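Local coordinates for protein borrelidin polyketide synthase, type I (Streptomyces parvulus, PDB 6OBT) that probably dehydrates beta-hydroxyacyl chains carried on acyl carrier protein during borrelidin assembly, as the dehydratase domain of a modular polyketide synthase, at residues P68-H73 with L80-V85; V84-L89 with L105-P110; G180-L185 with F231-H236. All coordinates share one frame; numbering follows the deposited sequence.

Interaction 1 (P68-H73 with L80-V85); sequences PWLADH and LLPGVV
His73 reaches across to Leu80 and Pro82 with nearly every atom of its side chain. Its CB lies 3.8 Å from Leu80 O; CG is anti to the backbone N (chi1 -173°), which carries the ring out beside that same carbonyl. There His73 ND1 donates a hydrogen bond to Leu80 O at 2.8 Å, bent to 141° at the hydrogen. The nitrogen sits above the carbonyl plane, and the oxygen in turn is tilted from the imidazole plane. Farther along, His73 CE1 comes 3.8 Å from Pro82 CA, while CD2 and NE2 lie against Pro82 CB, which sits over one ring face in a CH-pi contact, 3.9 Å from the centroid. Sequence and spacing from His73 to Pro82 match the HxxxGxxxxP signature of polyketide synthase dehydratases, whose histidine is the one expected in the active site, so His73 is probably that residue. Leu80 O also accepts from a water, at 2.6 Å, that donates to Leu70 O as well, and a weak bond runs from Leu80 N to His73 O. Nearby, Leu70 CD2 packs on Leu81 CD1 at 3.7 Å.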
loop_
_atom_site.group_PDB
_atom_site.type_symbol
_atom_site.label_atom_id
_atom_site.label_comp_id
_atom_site.label_asym_id
_atom_site.label_seq_id
_atom_site.Cartn_x
_atom_site.Cartn_y
_atom_site.Cartn_z
ATOM N N PRO A 68 -14.374 -2.867 19.653
ATOM C CA PRO A 68 -14.340 -3.079 21.111
ATOM C C PRO A 68 -14.516 -4.526 21.523
ATOM O O PRO A 68 -14.032 -4.900 22.597
ATOM C CB PRO A 68 -15.483 -2.195 21.634
ATOM C CG PRO A 68 -16.292 -1.821 20.443
ATOM C CD PRO A 68 -15.380 -1.868 19.258
ATOM N N TRP A 69 -15.161 -5.357 20.699
ATOM C CA TRP A 69 -15.326 -6.761 21.056
ATOM C C TRP A 69 -13.999 -7.511 21.095
ATOM O O TRP A 69 -13.949 -8.613 21.642
ATOM C CB TRP A 69 -16.309 -7.447 20.091
ATOM C CG TRP A 69 -15.895 -7.388 18.662
ATOM C CD1 TRP A 69 -16.242 -6.435 17.746
ATOM C CD2 TRP A 69 -15.039 -8.309 17.981
ATOM N NE1 TRP A 69 -15.648 -6.706 16.534
ATOM C CE2 TRP A 69 -14.905 -7.850 16.652
ATOM C CE3 TRP A 69 -14.370 -9.474 18.366
ATOM C CZ2 TRP A 69 -14.128 -8.515 15.705
ATOM C CZ3 TRP A 69 -13.594 -10.133 17.425
ATOM C CH2 TRP A 69 -13.482 -9.653 16.109
ATOM N N LEU A 70 -12.921 -6.936 20.558
ATOM C CA LEU A 70 -11.609 -7.558 20.704
ATOM C C LEU A 70 -11.162 -7.634 22.166
ATOM O O LEU A 70 -10.305 -8.459 22.504
ATOM C CB LEU A 70 -10.577 -6.796 19.858
ATOM C CG LEU A 70 -10.631 -7.027 18.340
ATOM C CD1 LEU A 70 -9.674 -6.090 17.588
ATOM C CD2 LEU A 70 -10.338 -8.477 17.990
ATOM N N ALA A 71 -11.734 -6.815 23.051
ATOM C CA ALA A 71 -11.407 -6.934 24.466
ATOM C C ALA A 71 -11.996 -8.193 25.088
ATOM O O ALA A 71 -11.671 -8.514 26.238
ATOM C CB ALA A 71 -11.889 -5.702 25.233
ATOM N N ASP A 72 -12.856 -8.901 24.363
ATOM C CA ASP A 72 -13.454 -10.143 24.837
ATOM C C ASP A 72 -12.522 -11.346 24.706
ATOM O O ASP A 72 -12.934 -12.466 25.035
ATOM C CB ASP A 72 -14.753 -10.411 24.066
ATOM C CG ASP A 72 -15.881 -9.480 24.471
ATOM O OD1 ASP A 72 -16.949 -9.520 23.831
ATOM O OD2 ASP A 72 -15.715 -8.713 25.440
ATOM N N HIS A 73 -11.309 -11.166 24.189
ATOM C CA HIS A 73 -10.298 -12.222 24.117
ATOM C C HIS A 73 -9.081 -11.812 24.956
ATOM O O HIS A 73 -8.145 -11.219 24.430
ATOM C CB HIS A 73 -9.902 -12.478 22.685
ATOM C CG HIS A 73 -8.996 -13.656 22.510
ATOM N ND1 HIS A 73 -7.622 -13.543 22.496
ATOM C CD2 HIS A 73 -9.269 -14.970 22.319
ATOM C CE1 HIS A 73 -7.086 -14.740 22.326
ATOM N NE2 HIS A 73 -8.065 -15.623 22.213
ATOM N N LEU A 80 -5.134 -10.062 23.721
ATOM C CA LEU A 80 -4.406 -10.580 22.577
ATOM C C LEU A 80 -5.362 -10.711 21.406
ATOM O O LEU A 80 -6.510 -11.138 21.580
ATOM C CB LEU A 80 -3.797 -11.962 22.845
ATOM C CG LEU A 80 -2.762 -12.233 23.926
ATOM C CD1 LEU A 80 -1.907 -13.451 23.539
ATOM C CD2 LEU A 80 -1.918 -11.035 24.223
ATOM N N LEU A 81 -4.886 -10.337 20.223
ATOM C CA LEU A 81 -5.589 -10.700 19.006
ATOM C C LEU A 81 -5.640 -12.223 18.909
ATOM O O LEU A 81 -4.616 -12.890 19.110
ATOM C CB LEU A 81 -4.877 -10.093 17.789
ATOM C CG LEU A 81 -5.739 -10.112 16.521
ATOM C CD1 LEU A 81 -6.898 -9.126 16.661
ATOM C CD2 LEU A 81 -4.884 -9.766 15.290
ATOM N N PRO A 82 -6.803 -12.818 18.682
ATOM C CA PRO A 82 -6.836 -14.280 18.593
ATOM C C PRO A 82 -6.047 -14.741 17.371
ATOM O O PRO A 82 -6.088 -14.116 16.310
ATOM C CB PRO A 82 -8.332 -14.614 18.505
ATOM C CG PRO A 82 -9.035 -13.340 18.225
ATOM C CD PRO A 82 -8.129 -12.192 18.569
ATOM N N GLY A 83 -5.253 -15.796 17.559
ATOM C CA GLY A 83 -4.483 -16.351 16.456
ATOM C C GLY A 83 -5.320 -16.700 15.242
ATOM O O GLY A 83 -4.850 -16.589 14.102
ATOM N N VAL A 84 -6.575 -17.101 15.450
ATOM C CA VAL A 84 -7.412 -17.428 14.297
ATOM C C VAL A 84 -7.717 -16.191 13.459
ATOM O O VAL A 84 -8.131 -16.327 12.307
ATOM C CB VAL A 84 -8.727 -18.118 14.706
ATOM C CG1 VAL A 84 -8.457 -19.526 15.285
ATOM C CG2 VAL A 84 -9.506 -17.258 15.679
ATOM N N VAL A 85 -7.509 -14.975 13.985
ATOM C CA VAL A 85 -7.673 -13.804 13.121
ATOM C C VAL A 85 -6.697 -13.876 11.949
ATOM O O VAL A 85 -7.042 -13.530 10.811
ATOM C CB VAL A 85 -7.490 -12.490 13.916
ATOM C CG1 VAL A 85 -7.264 -11.326 12.947
ATOM C CG2 VAL A 85 -8.714 -12.218 14.779
HETATM O O HOH W 1 -8.420 -9.587 20.902
#

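Interaction 2 (V84-L89 with L105-P110); sequences VVWVEL and LTLQSP
Trp86 and Leu107 both hold CG anti to the carbonyl carbon (chi1 -57° and -56°), which directs the indole and the leucine branch toward each other. Leu105 takes the other course: its CG lies opposite its backbone N, and this brings CD2 against the helix backbone at Trp86. That one methyl, Leu105 CD2, serves several partners at once, sitting 3.6 Å from Trp86 O, 3.9 Å from Val87 CG2 and 4.1 Å from Trp86 CB. Leu107 CD2 fills the neighbouring position, touching Trp86 CB and, at 4.0 Å, Trp86 CD1 at the pyrrole end of the indole; it approaches the ring obliquely.

No hydrogen bond joins the segments; the side-chain packing is apolar and buried, with one methyl also against a backbone carbonyl. The indole also meets the ring of His150 with their planes nearly parallel, and Leu81 touches its benzene side. Val87 turns to Phe258 and Val261 of strand 254-263, the neighbour of strand 101-107, while Leu105 and Leu107 reach Ala151 on strand 148-156. Helix 84-89 and strand 105-107 run in roughly opposite directions, their axes 9.3 Å apart at closest approach. Leu105 and Leu107 supply part of the packing for a long helix embraced by a curved antiparallel sheet, the hallmark of the hotdog fold, which polyketide synthase dehydratases use in double form.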
loop_
_atom_site.group_PDB
_atom_site.type_symbol
_atom_site.label_atom_id
_atom_site.label_comp_id
_atom_site.label_asym_id
_atom_site.label_seq_id
_atom_site.Cartn_x
_atom_site.Cartn_y
_atom_site.Cartn_z
ATOM N N VAL A 84 -6.575 -17.101 15.450
ATOM C CA VAL A 84 -7.412 -17.428 14.297
ATOM C C VAL A 84 -7.717 -16.191 13.459
ATOM O O VAL A 84 -8.131 -16.327 12.307
ATOM C CB VAL A 84 -8.727 -18.118 14.706
ATOM C CG1 VAL A 84 -8.457 -19.526 15.285
ATOM C CG2 VAL A 84 -9.506 -17.258 15.679
ATOM N N VAL A 85 -7.509 -14.975 13.985
ATOM C CA VAL A 85 -7.673 -13.804 13.121
ATOM C C VAL A 85 -6.697 -13.876 11.949
ATOM O O VAL A 85 -7.042 -13.530 10.811
ATOM C CB VAL A 85 -7.490 -12.490 13.916
ATOM C CG1 VAL A 85 -7.264 -11.326 12.947
ATOM C CG2 VAL A 85 -8.714 -12.218 14.779
ATOM N N TRP A 86 -5.470 -14.339 12.201
ATOM C CA TRP A 86 -4.505 -14.390 11.109
ATOM C C TRP A 86 -4.879 -15.459 10.094
ATOM O O TRP A 86 -4.573 -15.314 8.909
ATOM C CB TRP A 86 -3.100 -14.637 11.644
ATOM C CG TRP A 86 -2.632 -13.587 12.673
ATOM C CD1 TRP A 86 -2.292 -13.812 13.967
ATOM C CD2 TRP A 86 -2.468 -12.176 12.453
ATOM N NE1 TRP A 86 -1.929 -12.627 14.577
ATOM C CE2 TRP A 86 -2.029 -11.611 13.666
ATOM C CE3 TRP A 86 -2.661 -11.337 11.345
ATOM C CZ2 TRP A 86 -1.759 -10.239 13.804
ATOM C CZ3 TRP A 86 -2.399 -9.983 11.479
ATOM C CH2 TRP A 86 -1.957 -9.446 12.702
ATOM N N VAL A 87 -5.558 -16.527 10.524
ATOM C CA VAL A 87 -6.014 -17.519 9.550
ATOM C C VAL A 87 -7.157 -16.956 8.716
ATOM O O VAL A 87 -7.208 -17.146 7.492
ATOM C CB VAL A 87 -6.423 -18.834 10.246
ATOM C CG1 VAL A 87 -6.779 -19.898 9.174
ATOM C CG2 VAL A 87 -5.308 -19.325 11.136
ATOM N N GLU A 88 -8.119 -16.302 9.377
ATOM C CA GLU A 88 -9.208 -15.624 8.685
ATOM C C GLU A 88 -8.689 -14.649 7.627
ATOM O O GLU A 88 -9.194 -14.614 6.487
ATOM C CB GLU A 88 -10.082 -14.917 9.735
ATOM C CG GLU A 88 -10.806 -13.642 9.263
ATOM C CD GLU A 88 -12.079 -13.971 8.517
ATOM O OE1 GLU A 88 -12.860 -13.056 8.186
ATOM O OE2 GLU A 88 -12.293 -15.170 8.257
ATOM N N LEU A 89 -7.676 -13.841 7.979
ATOM C CA LEU A 89 -7.109 -12.909 7.003
ATOM C C LEU A 89 -6.429 -13.648 5.858
ATOM O O LEU A 89 -6.521 -13.226 4.706
ATOM C CB LEU A 89 -6.118 -11.954 7.688
ATOM C CG LEU A 89 -6.762 -10.984 8.676
ATOM C CD1 LEU A 89 -5.707 -10.126 9.403
ATOM C CD2 LEU A 89 -7.790 -10.120 7.986
ATOM N N LEU A 105 -0.045 -22.236 7.841
ATOM C CA LEU A 105 0.146 -20.959 8.530
ATOM C C LEU A 105 0.698 -21.231 9.923
ATOM O O LEU A 105 0.150 -22.048 10.670
ATOM C CB LEU A 105 -1.148 -20.141 8.624
ATOM C CG LEU A 105 -0.878 -18.660 8.921
ATOM C CD1 LEU A 105 -0.226 -17.974 7.718
ATOM C CD2 LEU A 105 -2.131 -17.923 9.342
ATOM N N THR A 106 1.788 -20.558 10.267
ATOM C CA THR A 106 2.465 -20.763 11.539
ATOM C C THR A 106 2.489 -19.436 12.274
ATOM O O THR A 106 2.951 -18.430 11.715
ATOM C CB THR A 106 3.889 -21.276 11.328
ATOM O OG1 THR A 106 3.881 -22.296 10.318
ATOM C CG2 THR A 106 4.430 -21.855 12.629
ATOM N N LEU A 107 1.966 -19.418 13.496
ATOM C CA LEU A 107 1.933 -18.168 14.246
ATOM C C LEU A 107 3.271 -17.932 14.937
ATOM O O LEU A 107 3.993 -18.873 15.280
ATOM C CB LEU A 107 0.787 -18.179 15.260
ATOM C CG LEU A 107 -0.582 -18.454 14.623
ATOM C CD1 LEU A 107 -1.717 -18.354 15.616
ATOM C CD2 LEU A 107 -0.838 -17.513 13.441
ATOM N N GLN A 108 3.614 -16.651 15.116
ATOM C CA GLN A 108 4.879 -16.288 15.746
ATOM C C GLN A 108 4.546 -15.409 16.942
ATOM O O GLN A 108 3.852 -15.865 17.854
ATOM C CB GLN A 108 5.823 -15.652 14.738
ATOM C CG GLN A 108 6.162 -16.542 13.554
ATOM C CD GLN A 108 7.162 -15.887 12.614
ATOM O OE1 GLN A 108 7.688 -14.813 12.904
ATOM N NE2 GLN A 108 7.423 -16.530 11.482
ATOM N N SER A 109 4.979 -14.159 16.954
ATOM C CA SER A 109 4.756 -13.284 18.094
ATOM C C SER A 109 3.272 -12.954 18.216
ATOM O O SER A 109 2.608 -12.712 17.202
ATOM C CB SER A 109 5.551 -11.986 17.922
ATOM O OG SER A 109 6.892 -12.261 17.565
ATOM N N PRO A 110 2.733 -12.899 19.427
ATOM C CA PRO A 110 1.341 -12.477 19.591
ATOM C C PRO A 110 1.215 -10.966 19.456
ATOM O O PRO A 110 2.194 -10.215 19.537
ATOM C CB PRO A 110 1.002 -12.944 21.012
ATOM C CG PRO A 110 2.318 -12.837 21.738
ATOM C CD PRO A 110 3.400 -13.143 20.722
#

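Interaction 3 (G180-L185 with F231-H236); sequences GFYDEL and FDAAVH
Tyr182 OH is gripped from several directions: it shares a 2.9 Å hydrogen bond with His236 NE2, accepts another from Leu199 N, and has a weak one from Cys198 N. His236 and Asp232, one turn apart on helix 228-236, fit the DxxxQ/H motif of the dehydratase family, in which the aspartate is expected in the active site; His236 would then be a second-shell residue. His236 ND1 donates to Asp232 OD1 at 2.9 Å, fairly straight at 156°. The oxygen lies in the imidazole plane, but the nitrogen comes to it from above the carboxylate plane. Both ring nitrogens are therefore bonded, and the two bonds together fix the ring's rotation.

The imidazole gets there with CG wedged between the backbone N and the carbonyl carbon (chi1 74°), folding the ring back over Ala233, whose CA lies against one face. The tyrosine ring stands perpendicular to it, with Tyr182 CE1 3.5 Å from His236 NE2. Alongside, Phe181 CD2 rests 3.5 Å above the centre of the tyrosine ring. The next atom of the same ring, Phe181 CE2, lies 4.0 Å from His236 CD2, the two side chains crossing at a slant, and Phe181 CZ directs the ring edge at His236 O, 3.6 Å away.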
loop_
_atom_site.group_PDB
_atom_site.type_symbol
_atom_site.label_atom_id
_atom_site.label_comp_id
_atom_site.label_asym_id
_atom_site.label_seq_id
_atom_site.Cartn_x
_atom_site.Cartn_y
_atom_site.Cartn_z
ATOM N N GLY A 180 -20.601 -23.700 33.081
ATOM C CA GLY A 180 -19.374 -23.111 33.589
ATOM C C GLY A 180 -18.119 -23.504 32.840
ATOM O O GLY A 180 -17.024 -23.425 33.401
ATOM N N PHE A 181 -18.256 -23.995 31.603
ATOM C CA PHE A 181 -17.086 -24.232 30.759
ATOM C C PHE A 181 -16.197 -22.995 30.697
ATOM O O PHE A 181 -14.965 -23.085 30.808
ATOM C CB PHE A 181 -17.546 -24.650 29.364
ATOM C CG PHE A 181 -16.474 -24.616 28.313
ATOM C CD1 PHE A 181 -15.554 -25.647 28.201
ATOM C CD2 PHE A 181 -16.406 -23.561 27.402
ATOM C CE1 PHE A 181 -14.578 -25.613 27.201
ATOM C CE2 PHE A 181 -15.442 -23.533 26.414
ATOM C CZ PHE A 181 -14.527 -24.559 26.317
ATOM N N TYR A 182 -16.812 -21.820 30.575
ATOM C CA TYR A 182 -16.040 -20.588 30.475
ATOM C C TYR A 182 -15.523 -20.111 31.826
ATOM O O TYR A 182 -14.464 -19.473 31.882
ATOM C CB TYR A 182 -16.881 -19.508 29.804
ATOM C CG TYR A 182 -17.015 -19.774 28.330
ATOM C CD1 TYR A 182 -15.987 -19.449 27.462
ATOM C CD2 TYR A 182 -18.143 -20.397 27.812
ATOM C CE1 TYR A 182 -16.076 -19.705 26.119
ATOM C CE2 TYR A 182 -18.249 -20.653 26.459
ATOM C CZ TYR A 182 -17.210 -20.308 25.613
ATOM O OH TYR A 182 -17.294 -20.561 24.265
ATOM N N ASP A 183 -16.240 -20.394 32.915
ATOM C CA ASP A 183 -15.679 -20.109 34.230
ATOM C C ASP A 183 -14.439 -20.957 34.474
ATOM O O ASP A 183 -13.445 -20.476 35.039
ATOM C CB ASP A 183 -16.730 -20.340 35.315
ATOM C CG ASP A 183 -17.916 -19.397 35.188
ATOM O OD1 ASP A 183 -17.701 -18.218 34.834
ATOM O OD2 ASP A 183 -19.061 -19.836 35.435
ATOM N N GLU A 184 -14.469 -22.214 34.024
ATOM C CA GLU A 184 -13.299 -23.084 34.114
ATOM C C GLU A 184 -12.127 -22.525 33.311
ATOM O O GLU A 184 -10.989 -22.490 33.795
ATOM C CB GLU A 184 -13.660 -24.486 33.624
ATOM C CG GLU A 184 -12.468 -25.352 33.265
ATOM C CD GLU A 184 -12.625 -26.783 33.737
ATOM O OE1 GLU A 184 -13.499 -27.037 34.596
ATOM O OE2 GLU A 184 -11.878 -27.658 33.246
ATOM N N LEU A 185 -12.380 -22.115 32.065
ATOM C CA LEU A 185 -11.314 -21.526 31.259
ATOM C C LEU A 185 -10.770 -20.266 31.918
ATOM O O LEU A 185 -9.561 -20.008 31.879
ATOM C CB LEU A 185 -11.816 -21.219 29.849
ATOM C CG LEU A 185 -11.913 -22.473 28.975
ATOM C CD1 LEU A 185 -12.349 -22.120 27.576
ATOM C CD2 LEU A 185 -10.588 -23.232 28.955
ATOM N N PHE A 231 -14.966 -18.367 14.886
ATOM C CA PHE A 231 -13.756 -19.099 14.530
ATOM C C PHE A 231 -12.980 -19.520 15.783
ATOM O O PHE A 231 -12.540 -20.673 15.898
ATOM C CB PHE A 231 -12.905 -18.205 13.604
ATOM C CG PHE A 231 -11.968 -18.947 12.674
ATOM C CD1 PHE A 231 -11.545 -18.346 11.496
ATOM C CD2 PHE A 231 -11.470 -20.198 12.994
ATOM C CE1 PHE A 231 -10.674 -18.988 10.634
ATOM C CE2 PHE A 231 -10.598 -20.845 12.144
ATOM C CZ PHE A 231 -10.192 -20.238 10.970
ATOM N N ASP A 232 -12.807 -18.603 16.749
ATOM C CA ASP A 232 -12.026 -18.954 17.928
ATOM C C ASP A 232 -12.750 -19.981 18.796
ATOM O O ASP A 232 -12.124 -20.891 19.361
ATOM C CB ASP A 232 -11.712 -17.708 18.763
ATOM C CG ASP A 232 -10.858 -18.027 19.953
ATOM O OD1 ASP A 232 -11.349 -17.938 21.109
ATOM O OD2 ASP A 232 -9.693 -18.413 19.727
ATOM N N ALA A 233 -14.065 -19.841 18.934
ATOM C CA ALA A 233 -14.800 -20.805 19.751
ATOM C C ALA A 233 -14.801 -22.191 19.113
ATOM O O ALA A 233 -14.862 -23.199 19.831
ATOM C CB ALA A 233 -16.220 -20.311 19.981
ATOM N N ALA A 234 -14.702 -22.265 17.780
ATOM C CA ALA A 234 -14.548 -23.555 17.108
ATOM C C ALA A 234 -13.292 -24.269 17.590
ATOM O O ALA A 234 -13.306 -25.484 17.837
ATOM C CB ALA A 234 -14.504 -23.360 15.591
ATOM N N VAL A 235 -12.205 -23.516 17.750
ATOM C CA VAL A 235 -10.922 -24.063 18.184
ATOM C C VAL A 235 -10.885 -24.263 19.692
ATOM O O VAL A 235 -10.398 -25.292 20.176
ATOM C CB VAL A 235 -9.777 -23.142 17.711
ATOM C CG1 VAL A 235 -8.459 -23.605 18.311
ATOM C CG2 VAL A 235 -9.708 -23.137 16.195
ATOM N N HIS A 236 -11.356 -23.285 20.475
ATOM C CA HIS A 236 -11.174 -23.421 21.912
ATOM C C HIS A 236 -12.167 -24.396 22.538
ATOM O O HIS A 236 -12.012 -24.761 23.706
ATOM C CB HIS A 236 -11.202 -22.039 22.608
ATOM C CG HIS A 236 -12.552 -21.388 22.721
ATOM N ND1 HIS A 236 -12.745 -20.056 22.420
ATOM C CD2 HIS A 236 -13.741 -21.838 23.196
ATOM C CE1 HIS A 236 -14.002 -19.727 22.656
ATOM N NE2 HIS A 236 -14.632 -20.793 23.124
#

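All three contacts are buried, but their chemistry changes with position. Interaction 2 is apolar in its side chains, the core where helix 83-97 lies on its sheet; interaction 1 is made by the residues leading into that helix, its range overlapping interaction 2 at Val84 and Val85, and turns polar around an imidazole. Interaction 3 is farthest from the chain's centre and joins helix 228-236 to helix 181-187 through a bonded chain of polar groups. The two halves of the probable active site meet where His73 CD2 approaches Asp232 OD1 at 3.8 Å, and Val84 packs against Phe231, Asp232 and Val235, so helices 83-97 and 228-236 pack against each other.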